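Local coordinates for sugar-binding transport ATP-binding protein (Pyrococcus horikoshii, PDB 1V43), which probably binds and hydrolyses ATP as the nucleotide-binding subunit of an ABC transporter that takes up sugars, at residues A[7-12]-A[191-196]. Sequence-based numbering, arbitrary orientation.
Sequences IKMVEV and LKVTTI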
loop_
_atom_site.group_PDB
_atom_site.type_symbol
_atom_site.label_atom_id
_atom_site.label_comp_id
_atom_site.label_asym_id
_atom_site.label_seq_id
_atom_site.Cartn_x
_atom_site.Cartn_y
_atom_site.Cartn_z
ATOM N N ILE A 7 34.121 7.806 6.769
ATOM C CA ILE A 7 32.952 8.593 7.159
ATOM C C ILE A 7 32.937 9.027 8.627
ATOM O O ILE A 7 33.312 8.263 9.514
ATOM C CB ILE A 7 31.661 7.788 6.883
ATOM C CG1 ILE A 7 31.646 7.309 5.431
ATOM C CG2 ILE A 7 30.433 8.636 7.189
ATOM C CD1 ILE A 7 31.573 8.426 4.434
ATOM N N LYS A 8 32.485 10.252 8.874
ATOM C CA LYS A 8 32.406 10.786 10.237
ATOM C C LYS A 8 30.955 10.799 10.701
ATOM O O LYS A 8 30.039 10.782 9.875
ATOM C CB LYS A 8 32.913 12.227 10.280
ATOM C CG LYS A 8 34.132 12.508 9.433
ATOM C CD LYS A 8 34.394 14.003 9.376
ATOM C CE LYS A 8 35.536 14.336 8.434
ATOM N NZ LYS A 8 35.675 15.809 8.279
ATOM N N MET A 9 30.748 10.817 12.015
ATOM C CA MET A 9 29.397 10.898 12.572
ATOM C C MET A 9 29.227 12.366 12.979
ATOM O O MET A 9 29.795 12.820 13.970
ATOM C CB MET A 9 29.229 9.965 13.783
ATOM C CG MET A 9 29.364 8.474 13.432
ATOM S SD MET A 9 28.967 7.296 14.774
ATOM C CE MET A 9 30.573 7.164 15.600
ATOM N N VAL A 10 28.458 13.106 12.184
ATOM C CA VAL A 10 28.245 14.528 12.419
ATOM C C VAL A 10 26.843 14.930 12.901
ATOM O O VAL A 10 25.832 14.739 12.208
ATOM C CB VAL A 10 28.588 15.325 11.134
ATOM C CG1 VAL A 10 28.331 16.799 11.336
ATOM C CG2 VAL A 10 30.036 15.080 10.755
ATOM N N GLU A 11 26.789 15.498 14.098
ATOM C CA GLU A 11 25.523 15.948 14.646
ATOM C C GLU A 11 25.081 17.195 13.889
ATOM O O GLU A 11 25.899 18.065 13.603
ATOM C CB GLU A 11 25.663 16.285 16.132
ATOM C CG GLU A 11 24.430 16.938 16.694
ATOM C CD GLU A 11 24.518 17.123 18.190
ATOM O OE1 GLU A 11 24.599 16.094 18.892
ATOM O OE2 GLU A 11 24.512 18.289 18.656
ATOM N N VAL A 12 23.791 17.271 13.563
ATOM C CA VAL A 12 23.236 18.411 12.845
ATOM C C VAL A 12 22.174 19.131 13.677
ATOM O O VAL A 12 21.216 18.511 14.160
ATOM C CB VAL A 12 22.595 17.972 11.504
ATOM C CG1 VAL A 12 21.943 19.169 10.821
ATOM C CG2 VAL A 12 23.655 17.394 10.598
ATOM N N LEU A 191 27.707 2.474 7.625
ATOM C CA LEU A 191 28.492 3.705 7.520
ATOM C C LEU A 191 28.356 4.640 8.706
ATOM O O LEU A 191 29.296 5.350 9.066
ATOM C CB LEU A 191 28.112 4.455 6.237
ATOM C CG LEU A 191 28.517 3.769 4.929
ATOM C CD1 LEU A 191 28.062 4.606 3.741
ATOM C CD2 LEU A 191 30.039 3.557 4.901
ATOM N N LYS A 192 27.187 4.608 9.331
ATOM C CA LYS A 192 26.886 5.486 10.446
ATOM C C LYS A 192 26.999 6.933 10.000
ATOM O O LYS A 192 27.381 7.793 10.798
ATOM C CB LYS A 192 27.820 5.235 11.642
ATOM C CG LYS A 192 27.570 3.916 12.368
ATOM C CD LYS A 192 26.095 3.728 12.700
ATOM C CE LYS A 192 25.487 4.939 13.419
ATOM N NZ LYS A 192 24.018 4.781 13.653
ATOM N N VAL A 193 26.708 7.203 8.723
ATOM C CA VAL A 193 26.735 8.583 8.243
ATOM C C VAL A 193 25.369 9.210 8.589
ATOM O O VAL A 193 24.328 8.616 8.311
ATOM C CB VAL A 193 26.980 8.699 6.691
ATOM C CG1 VAL A 193 25.876 7.986 5.880
ATOM C CG2 VAL A 193 27.010 10.177 6.297
ATOM N N THR A 194 25.375 10.393 9.211
ATOM C CA THR A 194 24.130 11.085 9.580
ATOM C C THR A 194 23.309 11.254 8.310
ATOM O O THR A 194 23.788 11.802 7.334
ATOM C CB THR A 194 24.425 12.457 10.210
ATOM O OG1 THR A 194 25.252 12.274 11.362
ATOM C CG2 THR A 194 23.145 13.141 10.624
ATOM N N THR A 195 22.071 10.779 8.328
ATOM C CA THR A 195 21.223 10.810 7.145
ATOM C C THR A 195 19.880 11.439 7.458
ATOM O O THR A 195 19.233 11.069 8.435
ATOM C CB THR A 195 20.988 9.333 6.612
ATOM O OG1 THR A 195 22.248 8.719 6.339
ATOM C CG2 THR A 195 20.156 9.311 5.334
ATOM N N ILE A 196 19.480 12.394 6.620
ATOM C CA ILE A 196 18.208 13.089 6.747
ATOM C C ILE A 196 17.450 12.675 5.488
ATOM O O ILE A 196 17.852 12.964 4.356
ATOM C CB ILE A 196 18.433 14.617 6.860
ATOM C CG1 ILE A 196 19.364 14.883 8.055
ATOM C CG2 ILE A 196 17.088 15.341 7.055
ATOM C CD1 ILE A 196 19.801 16.303 8.238
HETATM O O HOH W 1 27.797 11.902 9.493
#
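In the ATP-binding cassette, the N-terminal segment 7-12 meets the turn from helix 174-191 into strand 194-199, a central strand of the mixed, mainly parallel sheet. The two segments run roughly the same way. The hydroxyl Thr194 OG1 donates to Val10 O at 2.7 Å. It comes from above the carbonyl plane, 47° out of it, with a C=O...donor angle of 120°. With chi1 at -58°, OG1 is turned beside the residue's own N and CG2 lies anti to it. OG1 is also hydrogen-bonded to Gly37 N. One water joins the backbones: it accepts from Val10 N at 3.0 Å and Thr194 N at 2.9 Å. Its contact with Lys8 O is unusually short, so that bond is less certain.

Apolar contacts continue to both ends. Ile7 CG2 presses on Val193 CB at 3.5 Å, tighter than usual for two carbons, while Ile7 CG1 meets Leu191 CD2 at 4.1 Å. Met9 lies across Lys192, the first residue beyond the helix, which has positive phi. Its CG is 3.4 Å from Lys192 O, and its SD rests near Lys192 CB. Bends at chi2 and chi3 carry the lysine chain away from segment 7-12, and NZ hydrogen-bonds to Gly37 O. Farther along, Val12 CG1 approaches Ile196 CD1 at 4.4 Å. Ile196 also packs on helix 50-58, whose first turn carries the ATP-binding Lys50 and Thr51 of the P-loop.

One direct bond and one shared water thus join the backbone before strand 12-21 to Thr194. They satisfy polar groups at the junction of the cassette's two sheets, with hydrophobic contacts on either side.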